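Local coordinates for uncharacterized protein SP1917 (Streptococcus pneumoniae, PDB 3C9P), which is of unknown function, a small, mainly helical single-chain protein that belongs to the bacterial DUF2200 family, at residues Met11-Val16 with Val57-Phe62; Gln36-Leu41 with Arg97-Leu102; Thr42-Ser47 with Gln65-Val70; Pro71-Ile76 with Met93-Arg98. One frame throughout, in Å; residues are numbered along the deposited sequence.

Contact 1 of 4, residues Met11-Val16 with Val57-Phe62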
loop_
_atom_site.group_PDB
_atom_site.type_symbol
_atom_site.label_atom_id
_atom_site.label_comp_id
_atom_site.label_asym_id
_atom_site.label_seq_id
_atom_site.Cartn_x
_atom_site.Cartn_y
_atom_site.Cartn_z
HETATM N N MSE A 11 -0.122 -2.125 14.972
HETATM C CA MSE A 11 1.198 -1.475 14.876
HETATM C C MSE A 11 1.024 -0.055 14.365
HETATM O O MSE A 11 0.119 0.213 13.594
HETATM C CB MSE A 11 2.137 -2.278 13.990
HETATM C CG MSE A 11 2.356 -3.686 14.581
HETATM SE SE MSE A 11 3.631 -4.652 13.468
HETATM C CE MSE A 11 3.198 -6.498 14.043
ATOM N N LYS A 12 1.865 0.863 14.840
ATOM C CA LYS A 12 1.721 2.271 14.455
ATOM C C LYS A 12 1.908 2.499 12.960
ATOM O O LYS A 12 2.868 2.004 12.366
ATOM C CB LYS A 12 2.664 3.156 15.274
ATOM C CG LYS A 12 2.393 3.104 16.785
ATOM C CD LYS A 12 1.024 3.621 17.150
ATOM C CE LYS A 12 0.782 3.642 18.705
ATOM N NZ LYS A 12 2.010 3.568 19.542
ATOM N N PHE A 13 0.984 3.256 12.355
ATOM C CA PHE A 13 1.090 3.594 10.938
ATOM C C PHE A 13 2.478 4.103 10.549
ATOM O O PHE A 13 3.064 3.647 9.567
ATOM C CB PHE A 13 0.041 4.648 10.525
ATOM C CG PHE A 13 0.271 5.184 9.149
ATOM C CD1 PHE A 13 -0.063 4.419 8.026
ATOM C CD2 PHE A 13 0.897 6.424 8.966
ATOM C CE1 PHE A 13 0.187 4.904 6.733
ATOM C CE2 PHE A 13 1.169 6.892 7.697
ATOM C CZ PHE A 13 0.813 6.134 6.568
ATOM N N ALA A 14 3.007 5.055 11.304
ATOM C CA ALA A 14 4.173 5.780 10.825
ATOM C C ALA A 14 5.388 4.856 10.646
ATOM O O ALA A 14 5.998 4.841 9.588
ATOM C CB ALA A 14 4.479 7.007 11.711
ATOM N N ALA A 15 5.718 4.065 11.663
ATOM C CA ALA A 15 6.788 3.086 11.549
ATOM C C ALA A 15 6.588 2.057 10.453
ATOM O O ALA A 15 7.524 1.734 9.714
ATOM C CB ALA A 15 6.983 2.372 12.874
ATOM N N VAL A 16 5.383 1.503 10.360
ATOM C CA VAL A 16 5.102 0.530 9.290
ATOM C C VAL A 16 5.288 1.156 7.889
ATOM O O VAL A 16 5.914 0.548 7.004
ATOM C CB VAL A 16 3.687 -0.124 9.441
ATOM C CG1 VAL A 16 3.428 -1.129 8.281
ATOM C CG2 VAL A 16 3.588 -0.865 10.819
ATOM N N VAL A 57 -1.942 7.145 14.909
ATOM C CA VAL A 57 -2.880 6.225 14.257
ATOM C C VAL A 57 -2.206 4.872 13.969
ATOM O O VAL A 57 -1.012 4.823 13.669
ATOM C CB VAL A 57 -3.437 6.866 12.945
ATOM C CG1 VAL A 57 -2.337 7.084 11.936
ATOM C CG2 VAL A 57 -4.596 6.046 12.325
ATOM N N THR A 58 -2.967 3.787 14.086
ATOM C CA THR A 58 -2.447 2.461 13.766
ATOM C C THR A 58 -2.516 2.219 12.280
ATOM O O THR A 58 -3.287 2.879 11.548
ATOM C CB THR A 58 -3.210 1.324 14.468
ATOM O OG1 THR A 58 -4.554 1.261 13.966
ATOM C CG2 THR A 58 -3.194 1.518 16.021
ATOM N N TYR A 59 -1.697 1.281 11.828
ATOM C CA TYR A 59 -1.713 0.875 10.423
ATOM C C TYR A 59 -3.106 0.404 10.020
ATOM O O TYR A 59 -3.612 0.766 8.943
ATOM C CB TYR A 59 -0.664 -0.233 10.180
ATOM C CG TYR A 59 -0.205 -0.344 8.733
ATOM C CD1 TYR A 59 0.400 0.738 8.078
ATOM C CD2 TYR A 59 -0.362 -1.546 8.030
ATOM C CE1 TYR A 59 0.855 0.627 6.744
ATOM C CE2 TYR A 59 0.047 -1.658 6.699
ATOM C CZ TYR A 59 0.655 -0.579 6.070
ATOM O OH TYR A 59 1.050 -0.699 4.769
ATOM N N GLY A 60 -3.751 -0.368 10.898
ATOM C CA GLY A 60 -5.098 -0.858 10.601
ATOM C C GLY A 60 -6.080 0.304 10.459
ATOM O O GLY A 60 -6.914 0.332 9.543
ATOM N N ASP A 61 -5.992 1.255 11.375
ATOM C CA ASP A 61 -6.926 2.380 11.362
ATOM C C ASP A 61 -6.732 3.315 10.149
ATOM O O ASP A 61 -7.705 3.912 9.669
ATOM C CB ASP A 61 -6.852 3.137 12.667
ATOM C CG ASP A 61 -7.694 2.488 13.776
ATOM O OD1 ASP A 61 -8.492 1.542 13.512
ATOM O OD2 ASP A 61 -7.561 2.945 14.924
ATOM N N PHE A 62 -5.497 3.422 9.659
ATOM C CA PHE A 62 -5.212 4.106 8.376
ATOM C C PHE A 62 -6.017 3.501 7.209
ATOM O O PHE A 62 -6.715 4.217 6.475
ATOM C CB PHE A 62 -3.706 4.067 8.080
ATOM C CG PHE A 62 -3.323 4.711 6.777
ATOM C CD1 PHE A 62 -3.124 6.085 6.695
ATOM C CD2 PHE A 62 -3.167 3.946 5.642
ATOM C CE1 PHE A 62 -2.749 6.686 5.477
ATOM C CE2 PHE A 62 -2.797 4.543 4.409
ATOM C CZ PHE A 62 -2.586 5.912 4.350
HETATM O O HOH W 1 1.206 6.413 13.418
#
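F13 lays its ring over that of F62 in an offset stack, the centroids 4.2 Å apart and the planes turned by 22°. CE1 of F13 stands above the centre of the F62 ring, whereas F62 CD1 comes down toward the rim of the F13 ring, so the overlap is partial. Both rings leave their backbones with CG anti to N (chi1 170° in F13, 179° in F62), and the two side chains cross obliquely. A second aromatic face is used differently: V16, meeting Y59 at about a right angle, sets its CG1 methyl over the middle of the tyrosine ring, 3.4 Å from the centroid, a CH-pi contact that suits a compact branched residue. V57 adds its CG1 methyl beside the F13 CB, at 3.7 Å. The backbones join the two pieces just where each helix starts. Y59 N gives a nearly straight bond to M11 O (2.7 Å), and F13 N meets V57 O on a lone pair (2.9 Å), making a single beta bridge at K12 and T58. V57 O also takes a water that A14 N donates to. T58, at the N-cap, accepts from D61 N through OG1 (3.0 Å). The contact thus ties the starts of helices 13-26 and 59-64 together, with helix 46-52 packed on F13 and F62 through V49 and C52, and helix 91-107 reaching Y59 through I96 and L99.

Contact 2 of 4, residues Gln36-Leu41 with Arg97-Leu102; sequences QVTSWL and RRLDKL. With EDO (1,2-ethanediol), chain B.
L102 and L99 of one helix meet V37, T38, W40 and L41 of the other, and the contact between them is almost wholly apolar. L102 sends CD1 to the edge of the W40 ring, 4.0 Å from CZ3, and to L41 CB, while the L102 and V37 side chains slide past each other in opposite directions, L102 CB 3.9 Å from V37 CG2. L41 brings CD2 to within 3.7 Å of L99 CB. The axes of the two short helical segments lie 10.0 Å apart at 144°, and the leucine and valine branches pack between them.

The polar groups look elsewhere. T38 OG1 lies 3.5 Å from L99 CD1, yet its hydrogen bond goes to V34 O in its own helix; W40 NE1 bonds E120. On the 97-102 helix, R97 NH1 bridges to D100 OD2 (2.9 Å) beside a 1,2-ethanediol, whose O2 makes only a weak bond to D100 OD1.

With no hydrogen bond crossing between them, the two segments are held by shape and by burial of hydrocarbon, and the charges stay off the interface.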
loop_
_atom_site.group_PDB
_atom_site.type_symbol
_atom_site.label_atom_id
_atom_site.label_comp_id
_atom_site.label_asym_id
_atom_site.label_seq_id
_atom_site.Cartn_x
_atom_site.Cartn_y
_atom_site.Cartn_z
ATOM N N GLN A 36 2.575 8.149 -3.856
ATOM C CA GLN A 36 1.726 8.188 -5.054
ATOM C C GLN A 36 0.862 6.920 -5.187
ATOM O O GLN A 36 -0.339 7.006 -5.412
ATOM C CB GLN A 36 2.579 8.461 -6.316
ATOM C CG GLN A 36 3.072 9.950 -6.406
ATOM C CD GLN A 36 4.207 10.206 -7.406
ATOM O OE1 GLN A 36 4.813 9.276 -7.961
ATOM N NE2 GLN A 36 4.516 11.489 -7.621
ATOM N N VAL A 37 1.464 5.740 -5.047
ATOM C CA VAL A 37 0.654 4.493 -5.167
ATOM C C VAL A 37 -0.280 4.296 -3.952
ATOM O O VAL A 37 -1.370 3.753 -4.096
ATOM C CB VAL A 37 1.491 3.176 -5.452
ATOM C CG1 VAL A 37 2.396 3.337 -6.733
ATOM C CG2 VAL A 37 2.329 2.761 -4.226
ATOM N N THR A 38 0.132 4.761 -2.772
ATOM C CA THR A 38 -0.715 4.667 -1.586
ATOM C C THR A 38 -1.947 5.571 -1.779
ATOM O O THR A 38 -3.079 5.155 -1.514
ATOM C CB THR A 38 0.053 5.070 -0.312
ATOM O OG1 THR A 38 1.203 4.219 -0.173
ATOM C CG2 THR A 38 -0.845 4.943 0.933
ATOM N N SER A 39 -1.707 6.805 -2.197
ATOM C CA SER A 39 -2.781 7.758 -2.511
ATOM C C SER A 39 -3.766 7.204 -3.570
ATOM O O SER A 39 -4.982 7.268 -3.406
ATOM C CB SER A 39 -2.161 9.054 -3.026
ATOM O OG SER A 39 -3.182 9.984 -3.390
ATOM N N TRP A 40 -3.222 6.647 -4.644
ATOM C CA TRP A 40 -4.038 6.039 -5.695
ATOM C C TRP A 40 -4.952 4.942 -5.147
ATOM O O TRP A 40 -6.158 4.943 -5.388
ATOM C CB TRP A 40 -3.127 5.487 -6.800
ATOM C CG TRP A 40 -3.895 4.802 -7.889
ATOM C CD1 TRP A 40 -4.572 5.375 -8.919
ATOM C CD2 TRP A 40 -4.052 3.403 -8.035
ATOM N NE1 TRP A 40 -5.140 4.411 -9.710
ATOM C CE2 TRP A 40 -4.823 3.187 -9.190
ATOM C CE3 TRP A 40 -3.567 2.298 -7.320
ATOM C CZ2 TRP A 40 -5.163 1.920 -9.630
ATOM C CZ3 TRP A 40 -3.921 1.030 -7.750
ATOM C CH2 TRP A 40 -4.685 0.853 -8.912
ATOM N N LEU A 41 -4.378 4.036 -4.369
ATOM C CA LEU A 41 -5.120 2.903 -3.822
ATOM C C LEU A 41 -6.239 3.304 -2.877
ATOM O O LEU A 41 -7.370 2.796 -2.981
ATOM C CB LEU A 41 -4.168 1.942 -3.076
ATOM C CG LEU A 41 -4.853 0.819 -2.312
ATOM C CD1 LEU A 41 -5.549 -0.169 -3.301
ATOM C CD2 LEU A 41 -3.840 0.074 -1.450
ATOM N N ARG A 97 -2.400 -5.941 1.758
ATOM C CA ARG A 97 -1.562 -6.749 0.875
ATOM C C ARG A 97 -1.571 -6.201 -0.542
ATOM O O ARG A 97 -0.580 -6.334 -1.243
ATOM C CB ARG A 97 -1.970 -8.221 0.898
ATOM C CG ARG A 97 -1.672 -8.919 2.243
ATOM C CD ARG A 97 -0.151 -8.939 2.504
ATOM N NE ARG A 97 0.186 -9.712 3.695
ATOM C CZ ARG A 97 0.820 -9.231 4.762
ATOM N NH1 ARG A 97 1.194 -7.968 4.816
ATOM N NH2 ARG A 97 1.087 -10.032 5.781
ATOM N N ARG A 98 -2.665 -5.565 -0.960
ATOM C CA ARG A 98 -2.650 -4.889 -2.276
ATOM C C ARG A 98 -1.634 -3.745 -2.277
ATOM O O ARG A 98 -0.880 -3.588 -3.253
ATOM C CB ARG A 98 -4.039 -4.379 -2.673
ATOM C CG ARG A 98 -5.007 -5.469 -3.053
ATOM C CD ARG A 98 -6.407 -4.916 -3.248
ATOM N NE ARG A 98 -7.298 -5.978 -3.724
ATOM C CZ ARG A 98 -8.577 -6.124 -3.404
ATOM N NH1 ARG A 98 -9.179 -5.291 -2.564
ATOM N NH2 ARG A 98 -9.260 -7.126 -3.933
ATOM N N LEU A 99 -1.570 -2.973 -1.192
ATOM C CA LEU A 99 -0.470 -1.971 -1.100
ATOM C C LEU A 99 0.932 -2.608 -1.143
ATOM O O LEU A 99 1.848 -2.109 -1.832
ATOM C CB LEU A 99 -0.613 -1.029 0.108
ATOM C CG LEU A 99 0.478 0.065 0.168
ATOM C CD1 LEU A 99 0.440 0.968 -1.061
ATOM C CD2 LEU A 99 0.374 0.883 1.461
ATOM N N ASP A 100 1.100 -3.720 -0.435
ATOM C CA ASP A 100 2.395 -4.416 -0.453
ATOM C C ASP A 100 2.796 -4.803 -1.867
ATOM O O ASP A 100 3.991 -4.737 -2.205
ATOM C CB ASP A 100 2.409 -5.660 0.419
ATOM C CG ASP A 100 2.385 -5.341 1.924
ATOM O OD1 ASP A 100 3.019 -4.370 2.392
ATOM O OD2 ASP A 100 1.735 -6.101 2.654
ATOM N N LYS A 101 1.822 -5.249 -2.673
ATOM C CA LYS A 101 2.070 -5.611 -4.073
ATOM C C LYS A 101 2.513 -4.386 -4.882
ATOM O O LYS A 101 3.471 -4.473 -5.661
ATOM C CB LYS A 101 0.814 -6.264 -4.701
ATOM C CG LYS A 101 1.001 -6.830 -6.106
ATOM C CD LYS A 101 2.008 -7.965 -6.116
ATOM C CE LYS A 101 1.717 -8.949 -7.232
ATOM N NZ LYS A 101 2.803 -9.983 -7.221
ATOM N N LEU A 102 1.837 -3.247 -4.691
ATOM C CA LEU A 102 2.204 -2.025 -5.422
ATOM C C LEU A 102 3.630 -1.576 -5.073
ATOM O O LEU A 102 4.387 -1.153 -5.945
ATOM C CB LEU A 102 1.206 -0.876 -5.159
ATOM C CG LEU A 102 -0.273 -1.155 -5.492
ATOM C CD1 LEU A 102 -1.207 0.021 -5.061
ATOM C CD2 LEU A 102 -0.425 -1.431 -6.992
HETATM C C1 EDO B . 2.610 -5.264 5.654
HETATM O O1 EDO B . 3.882 -5.862 5.408
HETATM C C2 EDO B . 2.832 -3.797 5.971
HETATM O O2 EDO B . 4.120 -3.414 5.489
#

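Contact 3 of 4, residues Thr42-Ser47 with Gln65-Val70; sequences TGYEVS and QAPYYV
T42 has the most surface buried here, and works through both backbone and side chain. T42 O accepts from Y68 N at 3.0 Å, the donor tilted 21° from the carbonyl plane, while T42 CB packs on A66 CB at 3.8 Å. With OG1 between the backbone N and the carbonyl carbon (chi1 61°), the hydroxyl is placed to take Y44 N at 3.3 Å and also to bond T38 O one turn back. Threonine thus offers its hydroxyl to the turn and CB to A66.

Y44 comes next: its ring receives P67 CD over the centre of one face, 3.6 Å from the centroid, in a CH-pi contact where the proline crosses at about a right angle. The flat ring matches the rigid pyrrolidine, whose CG also reaches G43 C at 3.5 Å. The phenol oxygen is held by F62 O.

G43 has a positive phi, 88°; at these angles a CB would press on the T42 carbonyl O, which alone calls for glycine, and would also clash with Y68 O.

A helix end wrapped by an ST turn from T42 to Y44, with G43, the first non-helical residue, inside it, thus receives the irregular 65-70 chain at the surface.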
loop_
_atom_site.group_PDB
_atom_site.type_symbol
_atom_site.label_atom_id
_atom_site.label_comp_id
_atom_site.label_asym_id
_atom_site.label_seq_id
_atom_site.Cartn_x
_atom_site.Cartn_y
_atom_site.Cartn_z
ATOM N N THR A 42 -5.920 4.203 -1.953
ATOM C CA THR A 42 -6.799 4.486 -0.825
ATOM C C THR A 42 -7.710 5.702 -1.018
ATOM O O THR A 42 -8.717 5.821 -0.334
ATOM C CB THR A 42 -5.959 4.734 0.436
ATOM O OG1 THR A 42 -5.136 5.865 0.189
ATOM C CG2 THR A 42 -5.070 3.508 0.772
ATOM N N GLY A 43 -7.360 6.614 -1.918
ATOM C CA GLY A 43 -8.103 7.868 -2.055
ATOM C C GLY A 43 -7.611 8.992 -1.140
ATOM O O GLY A 43 -8.051 10.126 -1.271
ATOM N N TYR A 44 -6.714 8.685 -0.201
ATOM C CA TYR A 44 -6.036 9.721 0.603
ATOM C C TYR A 44 -5.205 10.604 -0.325
ATOM O O TYR A 44 -4.577 10.080 -1.255
ATOM C CB TYR A 44 -5.045 9.074 1.560
ATOM C CG TYR A 44 -5.621 8.500 2.833
ATOM C CD1 TYR A 44 -6.289 9.301 3.757
ATOM C CD2 TYR A 44 -5.421 7.155 3.146
ATOM C CE1 TYR A 44 -6.788 8.744 4.969
ATOM C CE2 TYR A 44 -5.900 6.604 4.323
ATOM C CZ TYR A 44 -6.591 7.399 5.227
ATOM O OH TYR A 44 -7.022 6.823 6.408
ATOM N N GLU A 45 -5.203 11.916 -0.068
ATOM C CA GLU A 45 -4.284 12.854 -0.737
ATOM C C GLU A 45 -2.888 12.551 -0.210
ATOM O O GLU A 45 -2.753 12.090 0.907
ATOM C CB GLU A 45 -4.639 14.315 -0.429
ATOM C CG GLU A 45 -5.990 14.802 -0.991
ATOM C CD GLU A 45 -6.175 14.536 -2.492
ATOM O OE1 GLU A 45 -5.238 14.794 -3.280
ATOM O OE2 GLU A 45 -7.270 14.053 -2.894
ATOM N N VAL A 46 -1.855 12.747 -1.021
ATOM C CA VAL A 46 -0.491 12.545 -0.535
ATOM C C VAL A 46 -0.272 13.332 0.761
ATOM O O VAL A 46 0.356 12.821 1.699
ATOM C CB VAL A 46 0.543 12.955 -1.609
ATOM C CG1 VAL A 46 1.983 13.077 -1.001
ATOM C CG2 VAL A 46 0.483 11.956 -2.748
ATOM N N SER A 47 -0.821 14.549 0.836
ATOM C CA SER A 47 -0.626 15.372 2.032
ATOM C C SER A 47 -1.288 14.736 3.255
ATOM O O SER A 47 -0.790 14.909 4.370
ATOM C CB SER A 47 -1.130 16.810 1.854
ATOM O OG SER A 47 -2.508 16.816 1.477
ATOM N N GLN A 65 -9.973 3.712 7.534
ATOM C CA GLN A 65 -10.514 5.061 7.277
ATOM C C GLN A 65 -10.187 5.662 5.905
ATOM O O GLN A 65 -10.433 6.880 5.655
ATOM C CB GLN A 65 -10.068 5.994 8.401
ATOM C CG GLN A 65 -10.672 5.577 9.754
ATOM C CD GLN A 65 -10.117 6.386 10.912
ATOM O OE1 GLN A 65 -8.930 6.303 11.227
ATOM N NE2 GLN A 65 -10.970 7.175 11.547
ATOM N N ALA A 66 -9.659 4.830 5.014
ATOM C CA ALA A 66 -9.350 5.261 3.645
ATOM C C ALA A 66 -10.592 5.886 3.034
ATOM O O ALA A 66 -11.703 5.337 3.143
ATOM C CB ALA A 66 -8.881 4.092 2.799
ATOM N N PRO A 67 -10.437 7.072 2.434
ATOM C CA PRO A 67 -11.656 7.746 1.943
ATOM C C PRO A 67 -12.342 7.107 0.738
ATOM O O PRO A 67 -13.557 7.209 0.609
ATOM C CB PRO A 67 -11.174 9.159 1.563
ATOM C CG PRO A 67 -9.703 9.148 1.670
ATOM C CD PRO A 67 -9.209 7.863 2.242
ATOM N N TYR A 68 -11.591 6.484 -0.163
ATOM C CA TYR A 68 -12.190 6.024 -1.408
ATOM C C TYR A 68 -11.298 5.006 -2.102
ATOM O O TYR A 68 -10.433 5.372 -2.898
ATOM C CB TYR A 68 -12.421 7.194 -2.364
ATOM C CG TYR A 68 -13.544 6.954 -3.348
ATOM C CD1 TYR A 68 -13.369 6.151 -4.481
ATOM C CD2 TYR A 68 -14.799 7.532 -3.130
ATOM C CE1 TYR A 68 -14.450 5.938 -5.363
ATOM C CE2 TYR A 68 -15.856 7.336 -3.995
ATOM C CZ TYR A 68 -15.682 6.536 -5.100
ATOM O OH TYR A 68 -16.772 6.382 -5.947
ATOM N N TYR A 69 -11.535 3.727 -1.843
ATOM C CA TYR A 69 -10.697 2.707 -2.479
ATOM C C TYR A 69 -10.978 2.683 -3.962
ATOM O O TYR A 69 -12.154 2.683 -4.370
ATOM C CB TYR A 69 -10.976 1.345 -1.852
ATOM C CG TYR A 69 -10.239 1.153 -0.542
ATOM C CD1 TYR A 69 -8.871 0.825 -0.546
ATOM C CD2 TYR A 69 -10.892 1.296 0.683
ATOM C CE1 TYR A 69 -8.178 0.646 0.629
ATOM C CE2 TYR A 69 -10.197 1.106 1.891
ATOM C CZ TYR A 69 -8.846 0.772 1.835
ATOM O OH TYR A 69 -8.140 0.582 2.971
ATOM N N VAL A 70 -9.913 2.651 -4.762
ATOM C CA VAL A 70 -10.027 2.760 -6.228
ATOM C C VAL A 70 -10.586 1.444 -6.794
ATOM O O VAL A 70 -10.184 0.356 -6.349
ATOM C CB VAL A 70 -8.650 3.165 -6.850
ATOM C CG1 VAL A 70 -7.643 1.998 -6.805
ATOM C CG2 VAL A 70 -8.777 3.729 -8.275
#

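Contact 4 of 4, residues Pro71-Ile76 with Met93-Arg98; sequences PERIAI and MQEIRR
R73 grips E95 side-on in a salt bridge, with two nitrogens both directed at OE2: NE at 2.9 Å and NH2 at 3.2 Å. NE meets the syn side of OE2 from 25° out of the carboxylate plane, and NH2 uses the syn lone pair. The chain of R73 is extended from CG to NE, which gives arginine the length to cross from the 3-10 segment to the helix. Its NH1 is satisfied by V70 O.

The other oxygen, E95 OE1, accepts from R98 NH1 at 3.0 Å, from above the carboxylate plane, in a second salt bridge, so one buried carboxylate serves two arginines. E95 folds at chi2 (-57°), which keeps the acid close to its own helix. The two guanidinium planes stand 85° apart, and R73 NE lies only 3.6 Å from R98 NH1. R98 NH2 gives to a water at 3.0 Å, and that water donates to I76 O at 2.7 Å.

I74 CD1 lies beside the guanidinium nitrogen R98 NH2 at 3.6 Å, whereas I76 CD1 rests against the aliphatic CB of R98.

The salt-bridge network of R73, E95 and R98, largely buried, joins the 71-76 turn to helix 91-107; the shared carboxylate probably offsets the repulsion between the two close cations and is itself likely to be kept ionised by them.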
loop_
_atom_site.group_PDB
_atom_site.type_symbol
_atom_site.label_atom_id
_atom_site.label_comp_id
_atom_site.label_asym_id
_atom_site.label_seq_id
_atom_site.Cartn_x
_atom_site.Cartn_y
_atom_site.Cartn_z
ATOM N N PRO A 71 -11.553 1.531 -7.732
ATOM C CA PRO A 71 -12.144 0.320 -8.290
ATOM C C PRO A 71 -11.112 -0.644 -8.912
ATOM O O PRO A 71 -11.262 -1.849 -8.787
ATOM C CB PRO A 71 -13.129 0.850 -9.357
ATOM C CG PRO A 71 -13.455 2.242 -8.916
ATOM C CD PRO A 71 -12.197 2.754 -8.249
ATOM N N GLU A 72 -10.061 -0.106 -9.524
ATOM C CA GLU A 72 -9.098 -0.923 -10.258
ATOM C C GLU A 72 -8.222 -1.778 -9.337
ATOM O O GLU A 72 -7.420 -2.584 -9.803
ATOM C CB GLU A 72 -8.231 -0.018 -11.143
ATOM C CG GLU A 72 -8.985 0.555 -12.366
ATOM C CD GLU A 72 -9.925 1.734 -12.029
ATOM O OE1 GLU A 72 -9.903 2.259 -10.887
ATOM O OE2 GLU A 72 -10.679 2.151 -12.928
ATOM N N ARG A 73 -8.376 -1.607 -8.026
ATOM C CA ARG A 73 -7.543 -2.348 -7.078
ATOM C C ARG A 73 -7.880 -3.842 -7.077
ATOM O O ARG A 73 -7.081 -4.665 -6.649
ATOM C CB ARG A 73 -7.685 -1.758 -5.671
ATOM C CG ARG A 73 -8.965 -2.153 -4.971
ATOM C CD ARG A 73 -9.204 -1.337 -3.706
ATOM N NE ARG A 73 -10.313 -1.941 -2.967
ATOM C CZ ARG A 73 -11.589 -1.881 -3.325
ATOM N NH1 ARG A 73 -11.958 -1.194 -4.416
ATOM N NH2 ARG A 73 -12.496 -2.512 -2.578
ATOM N N ILE A 74 -9.070 -4.189 -7.576
ATOM C CA ILE A 74 -9.489 -5.580 -7.700
ATOM C C ILE A 74 -8.561 -6.331 -8.696
ATOM O O ILE A 74 -8.399 -7.557 -8.621
ATOM C CB ILE A 74 -10.966 -5.629 -8.183
ATOM C CG1 ILE A 74 -11.905 -4.880 -7.193
ATOM C CG2 ILE A 74 -11.461 -7.056 -8.524
ATOM C CD1 ILE A 74 -11.735 -5.196 -5.724
ATOM N N ALA A 75 -7.964 -5.591 -9.624
ATOM C CA ALA A 75 -7.016 -6.179 -10.584
ATOM C C ALA A 75 -5.614 -6.436 -10.010
ATOM O O ALA A 75 -4.792 -7.081 -10.683
ATOM C CB ALA A 75 -6.929 -5.301 -11.852
ATOM N N ILE A 76 -5.339 -5.932 -8.798
ATOM C CA ILE A 76 -4.085 -6.232 -8.095
ATOM C C ILE A 76 -4.160 -7.669 -7.544
ATOM O O ILE A 76 -4.572 -7.922 -6.383
ATOM C CB ILE A 76 -3.751 -5.213 -6.969
ATOM C CG1 ILE A 76 -3.805 -3.773 -7.504
ATOM C CG2 ILE A 76 -2.365 -5.514 -6.388
ATOM C CD1 ILE A 76 -3.935 -2.683 -6.396
HETATM N N MSE A 93 -6.900 -6.981 5.728
HETATM C CA MSE A 93 -5.622 -7.544 5.304
HETATM C C MSE A 93 -5.510 -7.526 3.757
HETATM O O MSE A 93 -4.425 -7.357 3.203
HETATM C CB MSE A 93 -5.452 -8.965 5.832
HETATM C CG MSE A 93 -4.039 -9.575 5.622
HETATM SE SE MSE A 93 -2.624 -8.477 6.475
HETATM C CE MSE A 93 -2.806 -9.153 8.294
ATOM N N GLN A 94 -6.623 -7.743 3.063
ATOM C CA GLN A 94 -6.568 -7.787 1.608
ATOM C C GLN A 94 -6.125 -6.438 1.012
ATOM O O GLN A 94 -5.294 -6.431 0.109
ATOM C CB GLN A 94 -7.881 -8.320 1.021
ATOM C CG GLN A 94 -7.853 -8.556 -0.458
ATOM C CD GLN A 94 -9.168 -9.123 -0.985
ATOM O OE1 GLN A 94 -10.229 -8.514 -0.841
ATOM N NE2 GLN A 94 -9.097 -10.283 -1.610
ATOM N N GLU A 95 -6.637 -5.317 1.532
ATOM C CA GLU A 95 -6.226 -3.966 1.082
ATOM C C GLU A 95 -4.763 -3.701 1.432
ATOM O O GLU A 95 -4.025 -3.105 0.649
ATOM C CB GLU A 95 -7.112 -2.861 1.696
ATOM C CG GLU A 95 -8.642 -3.005 1.444
ATOM C CD GLU A 95 -9.038 -3.063 -0.040
ATOM O OE1 GLU A 95 -8.155 -3.056 -0.918
ATOM O OE2 GLU A 95 -10.258 -3.107 -0.323
ATOM N N ILE A 96 -4.356 -4.145 2.619
ATOM C CA ILE A 96 -2.975 -3.982 3.083
ATOM C C ILE A 96 -2.031 -4.718 2.127
ATOM O O ILE A 96 -0.987 -4.184 1.737
ATOM C CB ILE A 96 -2.814 -4.493 4.534
ATOM C CG1 ILE A 96 -3.435 -3.471 5.509
ATOM C CG2 ILE A 96 -1.332 -4.834 4.877
ATOM C CD1 ILE A 96 -3.523 -3.921 7.028
ATOM N N ARG A 97 -2.400 -5.941 1.758
ATOM C CA ARG A 97 -1.562 -6.749 0.875
ATOM C C ARG A 97 -1.571 -6.201 -0.542
ATOM O O ARG A 97 -0.580 -6.334 -1.243
ATOM C CB ARG A 97 -1.970 -8.221 0.898
ATOM C CG ARG A 97 -1.672 -8.919 2.243
ATOM C CD ARG A 97 -0.151 -8.939 2.504
ATOM N NE ARG A 97 0.186 -9.712 3.695
ATOM C CZ ARG A 97 0.820 -9.231 4.762
ATOM N NH1 ARG A 97 1.194 -7.968 4.816
ATOM N NH2 ARG A 97 1.087 -10.032 5.781
ATOM N N ARG A 98 -2.665 -5.565 -0.960
ATOM C CA ARG A 98 -2.650 -4.889 -2.276
ATOM C C ARG A 98 -1.634 -3.745 -2.277
ATOM O O ARG A 98 -0.880 -3.588 -3.253
ATOM C CB ARG A 98 -4.039 -4.379 -2.673
ATOM C CG ARG A 98 -5.007 -5.469 -3.053
ATOM C CD ARG A 98 -6.407 -4.916 -3.248
ATOM N NE ARG A 98 -7.298 -5.978 -3.724
ATOM C CZ ARG A 98 -8.577 -6.124 -3.404
ATOM N NH1 ARG A 98 -9.179 -5.291 -2.564
ATOM N NH2 ARG A 98 -9.260 -7.126 -3.933
HETATM O O HOH W 2 -7.030 -8.509 -5.337
#

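Contacts 2 and 4 are buried and share helix 91-107, their centres 8 Å apart: contact 2 sets its apolar side against helix 31-42, and contact 4 its charged one against the 71-76 turn, with L41 packing on R73 between them. Contact 1 is partly buried and aromatic, farther out, and contact 3 lies at the surface, built from backbone bonding, a glycine and a proline on a ring. Contacts 1 and 3 are joined by F62 and Y44, and contacts 2 and 3 by the L41 to V70 backbone bond. Y59 of contact 1 packs on L99 of contact 2, so aromatic and aliphatic packing run together.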